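Local coordinates for protein DynE8 (Micromonospora chersina, PDB 4AMM) that is an iterative polyketide synthase of enediyne (dynemicin) biosynthesis, represented here by its acyltransferase domain, which probably loads the acyl building units, at residues 97-102 with 344-349; 104-109 with 140-145; 168-173 with 338-343. All blocks are in the same frame, centred on the assembly; numbering follows the deposited sequence.

Interaction 1: residues 97-102 with 344-349; sequences LRVGLL and LLVEVG
G100 lies beside L345 in a parallel ladder whose other bridges join V99 to L344, L101 to V346 and L102 to E347. Five backbone hydrogen bonds tie the strands: L344 N to R98 O, the longest at 3.3 Å, G100 N to L344 O, V346 N to G100 O, L102 N to V346 O, and V348 N to L102 O at 2.8 Å. On the face carrying V99, CG1 of that valine, anti to its backbone N (chi1 177°), meets V346 CG2 at 4.0 Å, and L101 CD2 touches V348 CG2 at 3.9 Å. On the other face L102 CD1 rests against L345 CB at 3.8 Å. There L345 CD2 comes within 3.9 Å of G100 CA, a place where a beta carbon on G100 would be tight.

Farther out, L385 of helix 376-387 packs on V99 and V346, while L354 and A358 of helix 353-360 pack on L102. E347 extends along this second face; its CG is 3.6 Å from L102 O, and its carboxylate oxygens accept from S355 N and L354 N in the first turn of helix 353-360. The contact thus joins the central strand of the parallel sheet and its inner neighbour between apolar layers, and the buried carboxylate of E347 is probably stabilised by the amides of that helix start.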
# COMPACT_ATOMS: atom_id res chain seq x y z
N LEU A 97 17.31 4.26 -5.90
CA LEU A 97 16.83 4.56 -4.58
C LEU A 97 16.39 3.27 -3.88
O LEU A 97 16.38 2.22 -4.48
CB LEU A 97 15.60 5.47 -4.69
CG LEU A 97 15.84 6.67 -5.53
CD1 LEU A 97 14.68 7.60 -5.37
CD2 LEU A 97 17.01 7.45 -5.06
N ARG A 98 16.10 3.35 -2.61
CA ARG A 98 15.60 2.20 -1.84
C ARG A 98 14.07 2.18 -1.95
O ARG A 98 13.43 3.20 -1.62
CB ARG A 98 15.94 2.37 -0.38
CG ARG A 98 17.45 2.15 -0.17
CD ARG A 98 17.86 2.38 1.31
NE ARG A 98 17.30 1.38 2.16
CZ ARG A 98 17.83 0.18 2.39
NH1 ARG A 98 18.99 -0.16 1.80
NH2 ARG A 98 17.25 -0.70 3.19
N VAL A 99 13.52 1.04 -2.42
CA VAL A 99 12.05 0.91 -2.60
C VAL A 99 11.57 -0.11 -1.69
O VAL A 99 12.08 -1.22 -1.62
CB VAL A 99 11.71 0.54 -4.08
CG1 VAL A 99 10.19 0.35 -4.20
CG2 VAL A 99 12.13 1.68 -5.02
N GLY A 100 10.44 0.21 -0.95
CA GLY A 100 9.81 -0.78 -0.07
C GLY A 100 8.44 -1.12 -0.60
O GLY A 100 7.84 -0.29 -1.27
N LEU A 101 7.93 -2.30 -0.29
CA LEU A 101 6.57 -2.69 -0.63
C LEU A 101 5.60 -2.59 0.53
O LEU A 101 5.91 -2.88 1.66
CB LEU A 101 6.50 -4.11 -1.18
CG LEU A 101 7.52 -4.44 -2.30
CD1 LEU A 101 7.30 -5.89 -2.71
CD2 LEU A 101 7.27 -3.53 -3.48
N LEU A 102 4.39 -2.19 0.17
CA LEU A 102 3.21 -2.18 1.14
C LEU A 102 2.14 -3.10 0.68
O LEU A 102 1.66 -2.95 -0.45
CB LEU A 102 2.67 -0.76 1.21
CG LEU A 102 3.67 0.37 1.53
CD1 LEU A 102 2.95 1.77 1.40
CD2 LEU A 102 4.24 0.25 2.91
N LEU A 344 11.03 5.44 -1.44
CA LEU A 344 9.77 5.37 -2.09
C LEU A 344 9.10 4.02 -1.71
O LEU A 344 9.75 2.99 -1.58
CB LEU A 344 10.06 5.58 -3.59
CG LEU A 344 8.93 5.58 -4.56
CD1 LEU A 344 9.44 6.34 -5.74
CD2 LEU A 344 8.61 4.12 -4.90
N LEU A 345 7.78 4.05 -1.51
CA LEU A 345 7.04 2.83 -1.18
C LEU A 345 6.08 2.56 -2.32
O LEU A 345 5.43 3.51 -2.82
CB LEU A 345 6.25 3.08 0.12
CG LEU A 345 7.14 3.31 1.29
CD1 LEU A 345 6.47 4.00 2.42
CD2 LEU A 345 7.76 2.00 1.75
N VAL A 346 5.90 1.33 -2.71
CA VAL A 346 4.95 0.95 -3.71
C VAL A 346 3.98 -0.03 -3.10
O VAL A 346 4.37 -1.08 -2.53
CB VAL A 346 5.68 0.27 -4.95
CG1 VAL A 346 4.61 -0.23 -5.94
CG2 VAL A 346 6.59 1.34 -5.59
N GLU A 347 2.70 0.31 -3.13
CA GLU A 347 1.64 -0.60 -2.64
C GLU A 347 1.26 -1.63 -3.69
O GLU A 347 1.03 -1.29 -4.88
CB GLU A 347 0.46 0.29 -2.18
CG GLU A 347 -0.73 -0.50 -1.61
CD GLU A 347 -1.83 0.43 -1.08
OE1 GLU A 347 -1.74 1.66 -1.25
OE2 GLU A 347 -2.64 -0.09 -0.34
N VAL A 348 1.23 -2.89 -3.23
CA VAL A 348 1.01 -4.07 -4.13
C VAL A 348 -0.31 -4.79 -3.78
O VAL A 348 -0.36 -5.71 -2.96
CB VAL A 348 2.18 -5.03 -3.91
CG1 VAL A 348 2.18 -6.23 -4.92
CG2 VAL A 348 3.53 -4.32 -4.08
N GLY A 349 -1.40 -4.33 -4.37
CA GLY A 349 -2.67 -4.86 -3.90
C GLY A 349 -3.63 -3.90 -4.47
O GLY A 349 -3.30 -2.93 -5.22

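Interaction 2: residues 104-109 with 140-145; sequences PGQAAP and EPVDTA
Q106 reaches across to V142 and T144; Q106 and V142 contribute about equally to the contact, with T144 taking the tip of the glutamine. From CB, which points toward the 140-145 segment, the chain stays extended: CG lies anti to the backbone N (chi1 174°) and comes 3.4 Å from V142 CG1. CD is closer still, 3.3 Å from the same V142 methyl, the two side chains meeting tip to tip. At the amide, OE1 lies 3.5 Å from V142 CB and receives a weak bond from a water that also donates to V142 O at 2.8 Å. NE2 donates to T144 OG1 over a short 2.6 Å, nearly straight at 169° and in the plane of the amide. That hydroxyl oxygen is also bonded to Q148 NE2, one turn along helix 144-165, and A147, Q148 and I151 of the helix pack around Q106.

Beside this, V142 CG2 sits 3.5 Å from A107 O and 4.0 Å from P109 CD, the valine and proline side chains crossing at about a right angle. D143 caps the start of the helix through a weak bond from A145 N. An alanine in place of Q106 would probably open a gap beside V142 CG1 and leave T144 OG1 without one of its two amide partners.

P104, G105 and Q106 belong to the FPGQ sequence of this acyltransferase family, and Q106 lies near the probable nucleophile elbow. A hydrogen bond from the glutamine amide, in the plane of that group and backed by valine packing, therefore ties this loop to the beginning of helix 144-165.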
# COMPACT_ATOMS: atom_id res chain seq x y z
N PRO A 104 -1.67 -4.22 1.34
CA PRO A 104 -2.84 -3.74 2.09
C PRO A 104 -3.62 -4.83 2.73
O PRO A 104 -3.61 -6.04 2.36
CB PRO A 104 -3.67 -3.08 1.00
CG PRO A 104 -3.38 -3.91 -0.22
CD PRO A 104 -1.85 -4.20 -0.11
N GLY A 105 -4.44 -4.37 3.69
CA GLY A 105 -5.50 -5.27 4.24
C GLY A 105 -6.85 -4.82 3.74
O GLY A 105 -7.00 -4.11 2.70
N GLN A 106 -7.85 -5.24 4.53
CA GLN A 106 -9.22 -4.86 4.17
C GLN A 106 -9.53 -3.36 4.35
O GLN A 106 -8.98 -2.72 5.24
CB GLN A 106 -10.13 -5.90 4.88
CG GLN A 106 -11.57 -5.70 4.81
CD GLN A 106 -12.27 -6.69 5.72
OE1 GLN A 106 -12.91 -6.32 6.71
NE2 GLN A 106 -12.13 -7.92 5.42
N ALA A 107 -10.36 -2.77 3.47
CA ALA A 107 -10.83 -1.38 3.56
C ALA A 107 -11.48 -1.13 4.92
O ALA A 107 -12.03 -2.04 5.53
CB ALA A 107 -11.85 -1.12 2.45
N ALA A 108 -11.38 0.11 5.38
CA ALA A 108 -11.91 0.52 6.67
C ALA A 108 -12.95 1.66 6.51
O ALA A 108 -12.66 2.81 6.86
CB ALA A 108 -10.73 1.01 7.56
N PRO A 109 -14.15 1.35 5.96
CA PRO A 109 -15.08 2.46 5.65
C PRO A 109 -15.64 3.12 6.89
O PRO A 109 -15.75 2.52 7.92
CB PRO A 109 -16.23 1.75 4.89
CG PRO A 109 -16.12 0.25 5.40
CD PRO A 109 -14.66 0.08 5.42
N GLU A 140 -22.15 -0.10 4.44
CA GLU A 140 -22.20 -1.51 4.84
C GLU A 140 -20.81 -1.91 5.21
O GLU A 140 -19.86 -1.49 4.54
CB GLU A 140 -22.69 -2.42 3.70
CG GLU A 140 -24.17 -2.77 3.81
CD GLU A 140 -24.52 -4.01 3.01
OE1 GLU A 140 -23.76 -5.02 3.09
OE2 GLU A 140 -25.55 -3.98 2.30
N PRO A 141 -20.66 -2.71 6.28
CA PRO A 141 -19.32 -3.25 6.55
C PRO A 141 -18.79 -4.07 5.37
O PRO A 141 -19.58 -4.59 4.56
CB PRO A 141 -19.56 -4.19 7.73
CG PRO A 141 -20.76 -3.73 8.39
CD PRO A 141 -21.65 -3.23 7.24
N VAL A 142 -17.46 -4.23 5.30
CA VAL A 142 -16.86 -5.20 4.37
C VAL A 142 -17.40 -6.65 4.74
O VAL A 142 -17.47 -6.97 5.92
CB VAL A 142 -15.31 -5.10 4.49
CG1 VAL A 142 -14.68 -6.15 3.59
CG2 VAL A 142 -14.79 -3.66 4.09
N ASP A 143 -17.78 -7.50 3.78
CA ASP A 143 -18.12 -8.94 4.13
C ASP A 143 -16.77 -9.67 4.14
O ASP A 143 -16.21 -10.05 3.07
CB ASP A 143 -19.02 -9.59 3.10
CG ASP A 143 -19.24 -11.10 3.34
OD1 ASP A 143 -18.50 -11.75 4.11
OD2 ASP A 143 -20.19 -11.66 2.75
N THR A 144 -16.24 -9.85 5.36
CA THR A 144 -14.83 -10.20 5.49
C THR A 144 -14.54 -11.60 4.92
O THR A 144 -13.42 -11.86 4.43
CB THR A 144 -14.36 -10.00 6.97
OG1 THR A 144 -12.92 -9.84 6.99
CG2 THR A 144 -14.62 -11.18 7.85
N ALA A 145 -15.49 -12.55 4.91
CA ALA A 145 -15.21 -13.92 4.40
C ALA A 145 -14.96 -13.86 2.88
O ALA A 145 -14.29 -14.68 2.36
CB ALA A 145 -16.38 -14.85 4.72
O HOH W 1 -16.05 -6.09 8.15

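Interaction 3: residues 168-173 with 338-343; sequences RPVGAL and GLLDAD
L340 packs against V170, G171 and L173, and the contact is mainly apolar. Its CG lies anti to the backbone N (chi1 -175°), and from there the two methyls part toward different partners. CD2 meets L173 CD2 at 4.0 Å, whereas CD1 approaches V170 CG2 at 4.1 Å; in both pairs the side chains cross obliquely.

A second kind of contact sets methyls on backbone. L340 CD1 lies 3.7 Å from G171 C, close enough that a beta carbon on that glycine would be tight against it. V170 CG2 in turn lies 3.7 Å from D341 O.

Polar groups of the 338-343 segment look to other partners. D341 O accepts from R98 NE, while L340 O and A342 O both accept from R363 NH2, so two arginines help hold the extended link between helix 333-339 and strand 344-347.

L340 is the first residue beyond helix 333-339, whose F333, A336 and L337 also pack on L173. Strand 171-174 lies in the parallel sheet between strands 99-103 and 305-306, and ends at G174, which with S176 and G178 fits the nucleophile elbow of this acyltransferase family.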
# COMPACT_ATOMS: atom_id res chain seq x y z
N ARG A 168 13.36 -5.29 -7.47
CA ARG A 168 14.28 -5.49 -6.32
C ARG A 168 14.05 -4.47 -5.18
O ARG A 168 14.83 -3.60 -4.90
CB ARG A 168 15.70 -5.31 -6.80
CG ARG A 168 16.14 -6.47 -7.73
CD ARG A 168 17.66 -6.43 -8.01
NE ARG A 168 17.94 -5.18 -8.69
CZ ARG A 168 19.10 -4.54 -8.76
NH1 ARG A 168 20.18 -5.01 -8.16
NH2 ARG A 168 19.16 -3.40 -9.46
N PRO A 169 12.93 -4.61 -4.48
CA PRO A 169 12.68 -3.81 -3.27
C PRO A 169 13.60 -4.24 -2.14
O PRO A 169 14.13 -5.37 -2.14
CB PRO A 169 11.19 -4.11 -2.94
CG PRO A 169 10.78 -5.15 -3.81
CD PRO A 169 11.93 -5.71 -4.64
N VAL A 170 13.72 -3.35 -1.17
CA VAL A 170 14.55 -3.63 0.03
C VAL A 170 13.79 -4.46 1.06
O VAL A 170 14.40 -5.00 1.99
CB VAL A 170 15.10 -2.33 0.68
CG1 VAL A 170 16.02 -1.54 -0.30
CG2 VAL A 170 14.02 -1.43 1.18
N GLY A 171 12.44 -4.49 1.00
CA GLY A 171 11.71 -5.19 2.06
C GLY A 171 10.27 -4.82 1.88
O GLY A 171 9.93 -4.07 0.98
N ALA A 172 9.45 -5.41 2.73
CA ALA A 172 7.97 -5.25 2.59
C ALA A 172 7.41 -5.20 3.98
O ALA A 172 7.92 -5.70 4.93
CB ALA A 172 7.37 -6.39 1.84
N LEU A 173 6.19 -4.64 4.02
CA LEU A 173 5.32 -4.82 5.20
C LEU A 173 3.91 -5.02 4.72
O LEU A 173 3.53 -4.58 3.61
CB LEU A 173 5.38 -3.60 6.13
CG LEU A 173 4.79 -2.32 5.70
CD1 LEU A 173 3.19 -2.30 5.86
CD2 LEU A 173 5.42 -1.14 6.51
N GLY A 338 8.17 2.68 10.08
CA GLY A 338 9.38 3.38 10.53
C GLY A 338 10.58 2.46 10.32
O GLY A 338 11.70 3.01 10.06
N LEU A 339 10.43 1.15 10.39
CA LEU A 339 11.58 0.24 10.20
C LEU A 339 11.97 0.21 8.76
O LEU A 339 13.18 0.01 8.43
CB LEU A 339 11.21 -1.18 10.62
CG LEU A 339 11.17 -1.43 12.10
CD1 LEU A 339 10.67 -2.87 12.23
CD2 LEU A 339 12.56 -1.31 12.75
N LEU A 340 11.03 0.29 7.84
CA LEU A 340 11.30 0.10 6.43
C LEU A 340 11.95 1.37 5.92
O LEU A 340 11.31 2.38 5.78
CB LEU A 340 9.95 -0.32 5.73
CG LEU A 340 9.88 -0.70 4.28
CD1 LEU A 340 10.91 -1.80 3.85
CD2 LEU A 340 8.42 -1.08 3.92
N ASP A 341 13.25 1.35 5.68
CA ASP A 341 14.02 2.53 5.26
C ASP A 341 13.98 2.58 3.73
O ASP A 341 14.60 1.75 3.06
CB ASP A 341 15.42 2.40 5.81
CG ASP A 341 16.44 3.44 5.17
OD1 ASP A 341 16.01 4.51 4.64
OD2 ASP A 341 17.67 3.13 5.19
N ALA A 342 13.15 3.46 3.19
CA ALA A 342 12.92 3.44 1.77
C ALA A 342 12.58 4.83 1.35
O ALA A 342 11.76 5.51 1.98
CB ALA A 342 11.75 2.48 1.39
N ASP A 343 13.16 5.30 0.28
CA ASP A 343 12.82 6.55 -0.29
C ASP A 343 11.48 6.59 -0.97
O ASP A 343 10.83 7.66 -1.05
CB ASP A 343 13.86 6.89 -1.35
CG ASP A 343 15.28 6.80 -0.81
OD1 ASP A 343 15.56 7.62 0.11
OD2 ASP A 343 16.09 5.94 -1.22

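How the interactions relate
Strand 99-103 connects all three contacts. Interactions 1 and 3, with centres 7 Å apart, share the parallel sheet: V99 O probably bonds V170 N at 2.7 Å, and R98 N probably bonds D343 OD2 at 2.9 Å, where the chain passes from helix 333-339 into strand 344-347. Interaction 2 is centred 22 Å from interaction 1 but starts at the end of the same strand, where P104 CB packs 3.4 Å from E347 OE2. Interactions 2 and 3 lie on opposite sides of the chain centre, their nearest atoms about 6 Å apart. L173 touches the probable nucleophile elbow, while L102 and Q106 lie near it, so each contact has one residue at or near the likely active site.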